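Local coordinates for flagellar biosynthetic protein FlhB (Shewanella putrefaciens CN-32, PDB 6Z0W), which probably takes part, through this cytoplasmic domain of a type III secretion exporter, in exporting flagellar proteins and forming the rod of the basal body, at residues Val12-Asn21 with Tyr60-Ala71; Pro85-Gln94 with Asn119-Lys127. All coordinates share one frame; numbering follows the deposited sequence.

Contact 1 of 2, residues Val12-Asn21 with Tyr60-Ala71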
ATOM      1  N   VAL A  12      -1.066  -0.989 -11.963  1.00 33.55           N
ATOM      2  CA  VAL A  12      -1.962  -0.396 -10.969  1.00 36.88           C
ATOM      3  C   VAL A  12      -3.416  -0.839 -11.157  1.00 37.40           C
ATOM      4  O   VAL A  12      -4.105  -1.055 -10.142  1.00 35.67           O
ATOM      5  CB  VAL A  12      -1.848   1.146 -10.971  1.00 39.97           C
ATOM      6  CG1 VAL A  12      -2.832   1.755 -10.022  1.00 40.76           C
ATOM      7  CG2 VAL A  12      -0.463   1.592 -10.527  1.00 41.47           C
ATOM      8  N   PRO A  13      -3.934  -0.997 -12.391  1.00 36.42           N
ATOM      9  CA  PRO A  13      -5.295  -1.549 -12.540  1.00 37.20           C
ATOM     10  C   PRO A  13      -5.508  -2.908 -11.874  1.00 37.99           C
ATOM     11  O   PRO A  13      -6.665  -3.275 -11.618  1.00 39.24           O
ATOM     12  CB  PRO A  13      -5.472  -1.646 -14.065  1.00 36.92           C
ATOM     13  CG  PRO A  13      -4.576  -0.530 -14.602  1.00 36.84           C
ATOM     14  CD  PRO A  13      -3.382  -0.570 -13.701  1.00 36.07           C
ATOM     15  N   ASN A  14      -4.456  -3.678 -11.601  1.00 33.89           N
ATOM     16  CA  ASN A  14      -4.655  -4.992 -10.992  1.00 34.04           C
ATOM     17  C   ASN A  14      -4.597  -4.946  -9.462  1.00 32.29           C
ATOM     18  O   ASN A  14      -4.760  -5.979  -8.824  1.00 36.53           O
ATOM     19  CB  ASN A  14      -3.618  -5.987 -11.518  1.00 38.26           C
ATOM     20  CG  ASN A  14      -3.611  -6.070 -13.026  1.00 43.52           C
ATOM     21  OD1 ASN A  14      -4.658  -6.018 -13.666  1.00 42.40           O
ATOM     22  ND2 ASN A  14      -2.422  -6.134 -13.605  1.00 48.72           N
ATOM     23  N   ALA A  15      -4.417  -3.774  -8.871  1.00 30.42           N
ATOM     24  CA  ALA A  15      -4.270  -3.655  -7.432  1.00 31.89           C
ATOM     25  C   ALA A  15      -5.596  -3.945  -6.732  1.00 34.80           C
ATOM     26  O   ALA A  15      -6.669  -3.642  -7.248  1.00 33.73           O
ATOM     27  CB  ALA A  15      -3.802  -2.237  -7.062  1.00 25.57           C
ATOM     28  N   ASP A  16      -5.513  -4.452  -5.504  1.00 33.79           N
ATOM     29  CA  ASP A  16      -6.711  -4.510  -4.673  1.00 34.59           C
ATOM     30  C   ASP A  16      -6.925  -3.241  -3.857  1.00 37.74           C
ATOM     31  O   ASP A  16      -8.070  -2.916  -3.525  1.00 39.68           O
ATOM     32  CB  ASP A  16      -6.630  -5.719  -3.748  1.00 36.29           C
ATOM     33  CG  ASP A  16      -6.833  -7.013  -4.495  1.00 35.84           C
ATOM     34  OD1 ASP A  16      -7.855  -7.093  -5.196  1.00 35.80           O
ATOM     35  OD2 ASP A  16      -5.965  -7.914  -4.422  1.00 35.80           O
ATOM     36  N   VAL A  17      -5.857  -2.512  -3.532  1.00 35.62           N
ATOM     37  CA  VAL A  17      -5.954  -1.324  -2.691  1.00 32.43           C
ATOM     38  C   VAL A  17      -4.696  -0.508  -2.920  1.00 31.96           C
ATOM     39  O   VAL A  17      -3.654  -1.052  -3.297  1.00 30.78           O
ATOM     40  CB  VAL A  17      -6.134  -1.706  -1.197  1.00 29.45           C
ATOM     41  CG1 VAL A  17      -4.827  -2.247  -0.626  1.00 29.85           C
ATOM     42  CG2 VAL A  17      -6.617  -0.504  -0.364  1.00 25.66           C
ATOM     43  N   ILE A  18      -4.809   0.811  -2.746  1.00 33.00           N
ATOM     44  CA  ILE A  18      -3.667   1.719  -2.613  1.00 33.40           C
ATOM     45  C   ILE A  18      -3.667   2.235  -1.187  1.00 33.57           C
ATOM     46  O   ILE A  18      -4.642   2.856  -0.749  1.00 34.37           O
ATOM     47  CB  ILE A  18      -3.727   2.909  -3.582  1.00 32.19           C
ATOM     48  CG1 ILE A  18      -4.260   2.510  -4.948  1.00 33.56           C
ATOM     49  CG2 ILE A  18      -2.356   3.618  -3.664  1.00 30.16           C
ATOM     50  CD1 ILE A  18      -3.394   1.573  -5.727  1.00 35.18           C
ATOM     51  N   VAL A  19      -2.590   1.974  -0.458  1.00 32.36           N
ATOM     52  CA  VAL A  19      -2.371   2.545   0.863  1.00 31.14           C
ATOM     53  C   VAL A  19      -1.526   3.786   0.687  1.00 35.61           C
ATOM     54  O   VAL A  19      -0.456   3.738   0.055  1.00 37.26           O
ATOM     55  CB  VAL A  19      -1.680   1.543   1.792  1.00 32.71           C
ATOM     56  CG1 VAL A  19      -1.563   2.123   3.218  1.00 34.20           C
ATOM     57  CG2 VAL A  19      -2.455   0.214   1.758  1.00 34.02           C
ATOM     58  N   VAL A  20      -2.001   4.903   1.221  1.00 35.95           N
ATOM     59  CA  VAL A  20      -1.321   6.166   0.986  1.00 36.13           C
ATOM     60  C   VAL A  20      -1.023   6.869   2.291  1.00 41.14           C
ATOM     61  O   VAL A  20      -1.612   6.570   3.337  1.00 39.46           O
ATOM     62  CB  VAL A  20      -2.105   7.146   0.067  1.00 30.73           C
ATOM     63  CG1 VAL A  20      -2.278   6.573  -1.284  1.00 26.05           C
ATOM     64  CG2 VAL A  20      -3.424   7.532   0.697  1.00 31.97           C
ATOM     65  N   ASN A  21       0.012   7.716   2.194  1.00 46.89           N
ATOM     66  CA  ASN A  21       0.307   8.989   2.870  1.00 57.54           C
ATOM     67  C   ASN A  21       1.783   9.194   3.201  1.00 59.98           C
ATOM     68  O   ASN A  21       2.365  10.158   2.672  1.00 61.49           O
ATOM     69  CB  ASN A  21      -0.507   9.207   4.114  1.00 60.26           C
ATOM     70  CG  ASN A  21      -1.679  10.106   3.840  1.00 61.17           C
ATOM     71  OD1 ASN A  21      -2.676   9.718   3.229  1.00 61.41           O
ATOM     72  ND2 ASN A  21      -1.537  11.367   4.247  1.00 61.08           N
ATOM     73  N   TYR A  60      -9.828   3.437 -12.073  1.00 38.40           N
ATOM     74  CA  TYR A  60     -10.254   2.037 -12.099  1.00 38.68           C
ATOM     75  C   TYR A  60     -11.095   1.642 -10.885  1.00 40.92           C
ATOM     76  O   TYR A  60     -11.351   0.445 -10.682  1.00 40.73           O
ATOM     77  CB  TYR A  60      -9.035   1.110 -12.223  1.00 34.57           C
ATOM     78  CG  TYR A  60      -8.534   0.997 -13.659  1.00 34.12           C
ATOM     79  CD1 TYR A  60      -8.879  -0.101 -14.449  1.00 34.91           C
ATOM     80  CD2 TYR A  60      -7.763   1.999 -14.227  1.00 33.49           C
ATOM     81  CE1 TYR A  60      -8.433  -0.206 -15.759  1.00 36.72           C
ATOM     82  CE2 TYR A  60      -7.307   1.909 -15.535  1.00 36.68           C
ATOM     83  CZ  TYR A  60      -7.655   0.791 -16.296  1.00 38.69           C
ATOM     84  OH  TYR A  60      -7.242   0.652 -17.606  1.00 43.16           O
ATOM     85  N   ASN A  61     -11.564   2.616 -10.103  1.00 39.40           N
ATOM     86  CA  ASN A  61     -12.380   2.360  -8.914  1.00 39.75           C
ATOM     87  C   ASN A  61     -11.670   1.419  -7.944  1.00 38.17           C
ATOM     88  O   ASN A  61     -12.272   0.494  -7.381  1.00 37.89           O
ATOM     89  CB  ASN A  61     -13.758   1.806  -9.292  1.00 40.64           C
ATOM     90  CG  ASN A  61     -14.643   2.855  -9.928  1.00 45.97           C
ATOM     91  OD1 ASN A  61     -14.994   3.856  -9.299  1.00 48.16           O
ATOM     92  ND2 ASN A  61     -14.961   2.659 -11.199  1.00 46.31           N
ATOM     93  N   ILE A  62     -10.376   1.636  -7.755  1.00 34.46           N
ATOM     94  CA  ILE A  62      -9.614   0.864  -6.784  1.00 33.71           C
ATOM     95  C   ILE A  62      -9.548   1.656  -5.484  1.00 36.05           C
ATOM     96  O   ILE A  62      -9.147   2.832  -5.482  1.00 40.92           O
ATOM     97  CB  ILE A  62      -8.220   0.516  -7.323  1.00 35.58           C
ATOM     98  CG1 ILE A  62      -8.375  -0.493  -8.472  1.00 36.08           C
ATOM     99  CG2 ILE A  62      -7.316  -0.033  -6.193  1.00 35.07           C
ATOM    100  CD1 ILE A  62      -7.144  -0.747  -9.278  1.00 35.42           C
ATOM    101  N   ALA A  63      -9.953   1.016  -4.380  1.00 30.15           N
ATOM    102  CA  ALA A  63      -9.993   1.694  -3.086  1.00 29.04           C
ATOM    103  C   ALA A  63      -8.629   2.294  -2.721  1.00 29.01           C
ATOM    104  O   ALA A  63      -7.583   1.654  -2.849  1.00 30.07           O
ATOM    105  CB  ALA A  63     -10.444   0.729  -1.993  1.00 28.89           C
ATOM    106  N   ILE A  64      -8.646   3.542  -2.300  1.00 29.53           N
ATOM    107  CA  ILE A  64      -7.468   4.237  -1.815  1.00 30.09           C
ATOM    108  C   ILE A  64      -7.719   4.529  -0.343  1.00 33.92           C
ATOM    109  O   ILE A  64      -8.722   5.166   0.000  1.00 36.31           O
ATOM    110  CB  ILE A  64      -7.234   5.544  -2.580  1.00 34.58           C
ATOM    111  CG1 ILE A  64      -7.107   5.280  -4.089  1.00 38.19           C
ATOM    112  CG2 ILE A  64      -6.032   6.268  -1.976  1.00 34.98           C
ATOM    113  CD1 ILE A  64      -7.157   6.543  -4.930  1.00 39.00           C
ATOM    114  N   VAL A  65      -6.849   4.055   0.541  1.00 32.11           N
ATOM    115  CA  VAL A  65      -7.089   4.275   1.964  1.00 35.74           C
ATOM    116  C   VAL A  65      -5.851   4.902   2.578  1.00 39.08           C
ATOM    117  O   VAL A  65      -4.721   4.564   2.207  1.00 40.47           O
ATOM    118  CB  VAL A  65      -7.510   2.987   2.704  1.00 35.28           C
ATOM    119  CG1 VAL A  65      -8.530   2.213   1.863  1.00 33.90           C
ATOM    120  CG2 VAL A  65      -6.331   2.107   3.002  1.00 36.76           C
ATOM    121  N   SER A  66      -6.071   5.853   3.486  1.00 37.13           N
ATOM    122  CA  SER A  66      -4.984   6.553   4.151  1.00 39.30           C
ATOM    123  C   SER A  66      -4.709   5.883   5.491  1.00 39.63           C
ATOM    124  O   SER A  66      -5.540   5.943   6.409  1.00 36.11           O
ATOM    125  CB  SER A  66      -5.294   8.030   4.357  1.00 41.46           C
ATOM    126  OG  SER A  66      -4.212   8.610   5.069  1.00 46.25           O
ATOM    127  N   ALA A  67      -3.523   5.283   5.603  1.00 39.39           N
ATOM    128  CA  ALA A  67      -2.983   4.817   6.881  1.00 38.99           C
ATOM    129  C   ALA A  67      -1.490   5.115   6.845  1.00 33.78           C
ATOM    130  O   ALA A  67      -0.692   4.262   6.453  1.00 34.15           O
ATOM    131  CB  ALA A  67      -3.267   3.325   7.099  1.00 37.82           C
ATOM    132  N   PRO A  68      -1.083   6.331   7.228  1.00 36.06           N
ATOM    133  CA  PRO A  68       0.281   6.851   6.890  1.00 36.54           C
ATOM    134  C   PRO A  68       1.418   5.938   7.336  1.00 40.06           C
ATOM    135  O   PRO A  68       2.354   5.712   6.555  1.00 44.71           O
ATOM    136  CB  PRO A  68       0.335   8.214   7.621  1.00 36.15           C
ATOM    137  CG  PRO A  68      -1.112   8.649   7.688  1.00 36.90           C
ATOM    138  CD  PRO A  68      -1.954   7.384   7.799  1.00 36.11           C
ATOM    139  N   PRO A  69       1.412   5.425   8.577  1.00 38.44           N
ATOM    140  CA  PRO A  69       2.531   4.568   8.994  1.00 40.33           C
ATOM    141  C   PRO A  69       2.595   3.258   8.242  1.00 38.43           C
ATOM    142  O   PRO A  69       3.689   2.693   8.105  1.00 36.77           O
ATOM    143  CB  PRO A  69       2.262   4.333  10.490  1.00 41.48           C
ATOM    144  CG  PRO A  69       1.366   5.448  10.902  1.00 42.20           C
ATOM    145  CD  PRO A  69       0.483   5.650   9.705  1.00 38.38           C
ATOM    146  N   LEU A  70       1.446   2.734   7.802  1.00 36.63           N
ATOM    147  CA  LEU A  70       1.431   1.488   7.031  1.00 33.74           C
ATOM    148  C   LEU A  70       1.935   1.722   5.615  1.00 33.81           C
ATOM    149  O   LEU A  70       2.766   0.953   5.105  1.00 32.96           O
ATOM    150  CB  LEU A  70       0.011   0.902   7.008  1.00 29.73           C
ATOM    151  CG  LEU A  70      -0.109  -0.476   6.374  1.00 30.16           C
ATOM    152  CD1 LEU A  70       0.808  -1.452   7.147  1.00 29.58           C
ATOM    153  CD2 LEU A  70      -1.575  -0.977   6.421  1.00 29.23           C
ATOM    154  N   ALA A  71       1.414   2.770   4.962  1.00 34.58           N
ATOM    155  CA  ALA A  71       1.914   3.169   3.644  1.00 35.66           C
ATOM    156  C   ALA A  71       3.430   3.309   3.650  1.00 34.43           C
ATOM    157  O   ALA A  71       4.111   2.770   2.770  1.00 34.41           O
ATOM    158  CB  ALA A  71       1.261   4.486   3.197  1.00 35.55           C
TER
HETATM  159  O   HOH W   1     -10.112  -1.986  -4.602  1.00 35.82           O

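Contact 2 of 2, residues Pro85-Gln94 with Asn119-Lys127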
ATOM      1  N   PRO A  85       6.608  -7.708   4.316  1.00 39.81           N
ATOM      2  CA  PRO A  85       7.143  -8.477   5.446  1.00 40.15           C
ATOM      3  C   PRO A  85       6.030  -9.066   6.297  1.00 37.95           C
ATOM      4  O   PRO A  85       4.935  -8.500   6.430  1.00 37.53           O
ATOM      5  CB  PRO A  85       7.929  -7.433   6.252  1.00 43.25           C
ATOM      6  CG  PRO A  85       8.125  -6.274   5.321  1.00 42.42           C
ATOM      7  CD  PRO A  85       6.918  -6.273   4.435  1.00 40.56           C
ATOM      8  N   GLU A  86       6.356 -10.180   6.931  1.00 37.45           N
ATOM      9  CA  GLU A  86       5.397 -10.858   7.788  1.00 42.94           C
ATOM     10  C   GLU A  86       4.874  -9.937   8.895  1.00 41.38           C
ATOM     11  O   GLU A  86       3.695 -10.019   9.262  1.00 42.55           O
ATOM     12  CB  GLU A  86       6.060 -12.118   8.338  1.00 49.89           C
ATOM     13  CG  GLU A  86       5.591 -12.597   9.681  1.00 57.75           C
ATOM     14  CD  GLU A  86       6.584 -13.571  10.303  1.00 66.65           C
ATOM     15  OE1 GLU A  86       7.464 -13.123  11.070  1.00 69.16           O
ATOM     16  OE2 GLU A  86       6.490 -14.784  10.014  1.00 70.68           O
ATOM     17  N   GLY A  87       5.699  -9.013   9.392  1.00 37.63           N
ATOM     18  CA  GLY A  87       5.239  -8.141  10.456  1.00 37.26           C
ATOM     19  C   GLY A  87       4.096  -7.220  10.054  1.00 37.93           C
ATOM     20  O   GLY A  87       3.450  -6.635  10.936  1.00 38.79           O
ATOM     21  N   LEU A  88       3.838  -7.064   8.741  1.00 33.61           N
ATOM     22  CA  LEU A  88       2.764  -6.210   8.250  1.00 31.04           C
ATOM     23  C   LEU A  88       1.573  -6.996   7.728  1.00 30.41           C
ATOM     24  O   LEU A  88       0.619  -6.390   7.224  1.00 32.20           O
ATOM     25  CB  LEU A  88       3.283  -5.273   7.142  1.00 34.79           C
ATOM     26  CG  LEU A  88       4.402  -4.306   7.593  1.00 35.07           C
ATOM     27  CD1 LEU A  88       4.815  -3.362   6.442  1.00 36.81           C
ATOM     28  CD2 LEU A  88       3.937  -3.523   8.829  1.00 32.97           C
ATOM     29  N   PHE A  89       1.600  -8.322   7.818  1.00 33.81           N
ATOM     30  CA  PHE A  89       0.536  -9.104   7.194  1.00 33.05           C
ATOM     31  C   PHE A  89      -0.825  -8.767   7.791  1.00 29.65           C
ATOM     32  O   PHE A  89      -1.773  -8.451   7.066  1.00 29.14           O
ATOM     33  CB  PHE A  89       0.799 -10.605   7.328  1.00 32.45           C
ATOM     34  CG  PHE A  89      -0.310 -11.429   6.740  1.00 36.63           C
ATOM     35  CD1 PHE A  89      -0.299 -11.763   5.386  1.00 36.53           C
ATOM     36  CD2 PHE A  89      -1.398 -11.822   7.512  1.00 37.01           C
ATOM     37  CE1 PHE A  89      -1.342 -12.514   4.823  1.00 35.95           C
ATOM     38  CE2 PHE A  89      -2.459 -12.559   6.940  1.00 35.84           C
ATOM     39  CZ  PHE A  89      -2.428 -12.899   5.602  1.00 34.14           C
ATOM     40  N   THR A  90      -0.957  -8.890   9.116  1.00 30.28           N
ATOM     41  CA  THR A  90      -2.263  -8.696   9.736  1.00 32.83           C
ATOM     42  C   THR A  90      -2.811  -7.306   9.440  1.00 34.69           C
ATOM     43  O   THR A  90      -4.009  -7.156   9.172  1.00 35.56           O
ATOM     44  CB  THR A  90      -2.185  -8.924  11.247  1.00 37.51           C
ATOM     45  OG1 THR A  90      -1.075  -8.190  11.761  1.00 43.01           O
ATOM     46  CG2 THR A  90      -1.954 -10.378  11.543  1.00 38.67           C
ATOM     47  N   ALA A  91      -1.952  -6.272   9.472  1.00 32.97           N
ATOM     48  CA  ALA A  91      -2.459  -4.931   9.215  1.00 30.70           C
ATOM     49  C   ALA A  91      -2.948  -4.796   7.776  1.00 31.44           C
ATOM     50  O   ALA A  91      -4.017  -4.223   7.533  1.00 34.00           O
ATOM     51  CB  ALA A  91      -1.390  -3.878   9.548  1.00 26.70           C
ATOM     52  N   VAL A  92      -2.203  -5.348   6.809  1.00 28.41           N
ATOM     53  CA  VAL A  92      -2.650  -5.293   5.415  1.00 29.54           C
ATOM     54  C   VAL A  92      -3.865  -6.203   5.202  1.00 32.85           C
ATOM     55  O   VAL A  92      -4.787  -5.869   4.444  1.00 33.46           O
ATOM     56  CB  VAL A  92      -1.486  -5.665   4.464  1.00 30.21           C
ATOM     57  CG1 VAL A  92      -1.950  -5.688   2.975  1.00 26.28           C
ATOM     58  CG2 VAL A  92      -0.326  -4.711   4.649  1.00 30.93           C
ATOM     59  N   ALA A  93      -3.891  -7.365   5.857  1.00 30.67           N
ATOM     60  CA  ALA A  93      -5.054  -8.235   5.719  1.00 32.55           C
ATOM     61  C   ALA A  93      -6.314  -7.569   6.258  1.00 34.82           C
ATOM     62  O   ALA A  93      -7.409  -7.789   5.736  1.00 36.52           O
ATOM     63  CB  ALA A  93      -4.828  -9.573   6.430  1.00 30.66           C
ATOM     64  N   GLN A  94      -6.187  -6.737   7.278  1.00 35.28           N
ATOM     65  CA  GLN A  94      -7.385  -6.072   7.788  1.00 35.28           C
ATOM     66  C   GLN A  94      -7.798  -4.918   6.882  1.00 34.35           C
ATOM     67  O   GLN A  94      -8.991  -4.672   6.710  1.00 37.10           O
ATOM     68  CB  GLN A  94      -7.144  -5.612   9.232  1.00 33.77           C
ATOM     69  CG  GLN A  94      -7.046  -6.799  10.189  1.00 35.93           C
ATOM     70  CD  GLN A  94      -6.573  -6.429  11.588  1.00 40.51           C
ATOM     71  OE1 GLN A  94      -6.033  -5.350  11.816  1.00 42.40           O
ATOM     72  NE2 GLN A  94      -6.795  -7.335  12.537  1.00 41.04           N
ATOM     73  N   ASN A 119      -4.824  -0.978  13.864  1.00 37.05           N
ATOM     74  CA  ASN A 119      -5.387  -1.660  15.013  1.00 38.59           C
ATOM     75  C   ASN A 119      -4.317  -2.104  15.984  1.00 41.13           C
ATOM     76  O   ASN A 119      -4.638  -2.618  17.060  1.00 41.00           O
ATOM     77  CB  ASN A 119      -6.252  -2.813  14.515  1.00 41.76           C
ATOM     78  CG  ASN A 119      -7.363  -2.314  13.642  1.00 42.97           C
ATOM     79  OD1 ASN A 119      -8.108  -1.419  14.059  1.00 44.50           O
ATOM     80  ND2 ASN A 119      -7.436  -2.801  12.403  1.00 43.19           N
ATOM     81  N   GLN A 120      -3.065  -1.835  15.651  1.00 39.47           N
ATOM     82  CA  GLN A 120      -1.912  -2.177  16.465  1.00 39.22           C
ATOM     83  C   GLN A 120      -0.746  -1.358  15.941  1.00 37.63           C
ATOM     84  O   GLN A 120      -0.847  -0.745  14.873  1.00 38.46           O
ATOM     85  CB  GLN A 120      -1.600  -3.678  16.387  1.00 37.63           C
ATOM     86  CG  GLN A 120      -1.226  -4.131  14.984  1.00 42.93           C
ATOM     87  CD  GLN A 120      -1.145  -5.647  14.873  1.00 46.40           C
ATOM     88  OE1 GLN A 120      -1.986  -6.269  14.238  1.00 49.23           O
ATOM     89  NE2 GLN A 120      -0.125  -6.235  15.474  1.00 47.07           N
ATOM     90  N   PRO A 121       0.369  -1.329  16.653  1.00 37.64           N
ATOM     91  CA  PRO A 121       1.514  -0.563  16.165  1.00 38.82           C
ATOM     92  C   PRO A 121       2.171  -1.243  14.979  1.00 40.75           C
ATOM     93  O   PRO A 121       2.081  -2.455  14.771  1.00 41.17           O
ATOM     94  CB  PRO A 121       2.456  -0.522  17.371  1.00 41.30           C
ATOM     95  CG  PRO A 121       1.571  -0.836  18.561  1.00 43.13           C
ATOM     96  CD  PRO A 121       0.600  -1.835  18.016  1.00 40.75           C
ATOM     97  N   ILE A 122       2.820  -0.442  14.162  1.00 39.53           N
ATOM     98  CA  ILE A 122       3.742  -1.024  13.196  1.00 41.16           C
ATOM     99  C   ILE A 122       5.056  -1.338  13.912  1.00 38.82           C
ATOM    100  O   ILE A 122       5.525  -0.512  14.708  1.00 38.70           O
ATOM    101  CB  ILE A 122       3.936  -0.096  12.009  1.00 46.88           C
ATOM    102  CG1 ILE A 122       2.830  -0.468  11.007  1.00 52.92           C
ATOM    103  CG2 ILE A 122       5.287  -0.293  11.345  1.00 43.83           C
ATOM    104  CD1 ILE A 122       2.542   0.544  10.060  1.00 56.07           C
ATOM    105  N   PRO A 123       5.605  -2.543  13.724  1.00 37.57           N
ATOM    106  CA  PRO A 123       6.766  -2.966  14.517  1.00 37.58           C
ATOM    107  C   PRO A 123       7.925  -1.984  14.387  1.00 39.66           C
ATOM    108  O   PRO A 123       8.147  -1.377  13.337  1.00 39.02           O
ATOM    109  CB  PRO A 123       7.120  -4.331  13.913  1.00 36.94           C
ATOM    110  CG  PRO A 123       5.822  -4.846  13.380  1.00 38.15           C
ATOM    111  CD  PRO A 123       5.073  -3.635  12.887  1.00 36.95           C
ATOM    112  N   ASP A 124       8.662  -1.823  15.489  1.00 40.15           N
ATOM    113  CA  ASP A 124       9.775  -0.882  15.505  1.00 41.27           C
ATOM    114  C   ASP A 124      10.775  -1.181  14.400  1.00 39.41           C
ATOM    115  O   ASP A 124      11.327  -0.253  13.792  1.00 40.19           O
ATOM    116  CB  ASP A 124      10.463  -0.899  16.870  1.00 44.80           C
ATOM    117  CG  ASP A 124       9.703  -0.092  17.895  1.00 48.26           C
ATOM    118  OD1 ASP A 124       8.674   0.518  17.524  1.00 48.33           O
ATOM    119  OD2 ASP A 124      10.131  -0.061  19.057  1.00 50.48           O
ATOM    120  N   ASP A 125      11.015  -2.469  14.115  1.00 38.82           N
ATOM    121  CA  ASP A 125      12.047  -2.782  13.142  1.00 39.80           C
ATOM    122  C   ASP A 125      11.649  -2.395  11.722  1.00 39.57           C
ATOM    123  O   ASP A 125      12.523  -2.326  10.850  1.00 40.24           O
ATOM    124  CB  ASP A 125      12.473  -4.270  13.235  1.00 44.24           C
ATOM    125  CG  ASP A 125      11.354  -5.276  12.892  1.00 47.24           C
ATOM    126  OD1 ASP A 125      10.157  -4.936  12.816  1.00 47.67           O
ATOM    127  OD2 ASP A 125      11.709  -6.456  12.716  1.00 49.66           O
ATOM    128  N   LEU A 126      10.375  -2.091  11.481  1.00 39.52           N
ATOM    129  CA  LEU A 126       9.920  -1.670  10.166  1.00 40.05           C
ATOM    130  C   LEU A 126       9.696  -0.152  10.099  1.00 43.58           C
ATOM    131  O   LEU A 126       9.259   0.361   9.066  1.00 41.55           O
ATOM    132  CB  LEU A 126       8.651  -2.446   9.776  1.00 39.41           C
ATOM    133  CG  LEU A 126       8.637  -3.985   9.923  1.00 38.55           C
ATOM    134  CD1 LEU A 126       7.323  -4.583   9.491  1.00 37.76           C
ATOM    135  CD2 LEU A 126       9.757  -4.669   9.142  1.00 39.81           C
ATOM    136  N   LYS A 127      10.044   0.572  11.167  1.00 44.97           N
ATOM    137  CA  LYS A 127       9.805   1.998  11.357  1.00 46.36           C
ATOM    138  C   LYS A 127      11.122   2.792  11.382  1.00 45.71           C
ATOM    139  O   LYS A 127      12.213   2.259  11.138  1.00 42.44           O
ATOM    140  CB  LYS A 127       9.037   2.210  12.662  1.00 50.01           C
ATOM    141  CG  LYS A 127       7.627   2.633  12.477  1.00 53.51           C
ATOM    142  CD  LYS A 127       6.787   2.180  13.645  1.00 54.76           C
ATOM    143  CE  LYS A 127       7.175   2.846  14.933  1.00 56.40           C
ATOM    144  NZ  LYS A 127       6.131   2.604  15.966  1.00 57.10           N
TER
HETATM  145  O   HOH W   2      -0.899  -9.128  14.212  1.00 47.26           O

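Contact 1 of 2, residues Val12-Asn21 with Tyr60-Ala71
The parallel pairing of strand 17-20 with strand 64-66, inside a mixed sheet, rests on Ile-18, which gives its N to Ala-63 O (2.9 Å) and takes Val-65 N on its own O (2.8 Å, 165° at the hydrogen). Val-20 N to Val-65 O continues the ladder. Next to the Ile-18 to Ala-63 bond, a water accepts from Ala-63 N and donates to Asp-16 O. At the far end Ser-66 OG donates to Asn-21 OD1 (2.6 Å) from above the carbonyl plane; Asn-21 probably corresponds to the asparagine of the NPTH self-cleavage sequence known in FlhB relatives. Pro-13 lays CB over one face of the Tyr-60 ring, a CH-pi contact (3.8 Å to the centroid). Ile-62 sets CG1 anti to its carbonyl carbon (chi1 -69°) and runs on extended, bringing CD1 against Val-12 O (3.2 Å) while CG2 meets Ala-15 CB. An alanine at Ile-62 would strip away both branches and is likely to open a gap beneath the 3-10 turn of Val-12 to Asn-14. Ile-18 and Val-20 face helix 47-59, Val-17 and Val-65 face helix 89-100, and strands 25-30 and 114-115 flank the pair.

Contact 2 of 2, residues Pro85-Gln94 with Asn119-Lys127
Leu-88 and Leu-126 reach toward each other tip to tip, and a single methyl, Leu-126 CD1, does most of the touching. It lies 3.5 Å from Leu-88 CG, tighter than usual carbon packing, and 3.6 Å from Leu-88 CD2. Leu-88 turns CG anti to its carbonyl carbon (chi1 -61°), which brings CD2 to the partner segment, where it also meets Ile-122 CG1 at 3.9 Å from an oblique approach. The same Leu-126 methyl rests against the backbone of Gly-87, where a beta carbon would crowd it, and lies more loosely by Pro-85 CB. Pro-123 brings CG to 3.8 Å from Gly-87 O, with CD beside it.

Segment 119-127 carries Pro-121 and Pro-123, consistent with its belonging to the proline-rich element that contributes to flagellar biogenesis; here it packs along the start of helix 89-100 as a loop closing in a short 3-10 turn, in which Leu-126 N bonds Pro-123 O. That turn presents the Leu-126 side chain to Leu-88 and the backbone of Gly-87. Behind it, Lys-127 NZ makes a weak bond to Ile-122 O and a long salt bridge to Asp-124.

On helix 89-100 itself the contact becomes polar. Thr-90 and Gln-120 cross at about a right angle, with Thr-90 OG1 3.3 Å from Gln-120 OE1. A water lies 2.6 Å from Thr-90 OG1 and donates to Gln-120 OE1, linking the two side chains. One turn on, Gln-94 and Asn-119 hold their amides 71° apart. Asn-119 ND2 donates to Gln-94 OE1 (3.0 Å, 161° at the hydrogen); the acceptor is close to the plane of the asparagine amide, whereas the donor stands above the carbonyl plane of the glutamine.

Contact 1 closes before contact 2 opens along the chain, and their centres lie about 16 Å apart. Helix 68-77 joins them: it begins within contact 1, follows strand 64-66, and is succeeded by helix 89-100, which carries one side of contact 2. The two meet directly where Ile-122 CD1 packs on Pro-69 O (3.1 Å) and where Leu-70 CD1 touches Ala-91 CB and Leu-88 CD2. Contact 1 builds the middle of the mixed sheet near the centre of the domain, while contact 2, at the surface, lays the loop after strand 114-115 against helix 68-77 and the start of helix 89-100. The late, proline-bearing segment is thereby tied through helix 68-77 to the core sheet.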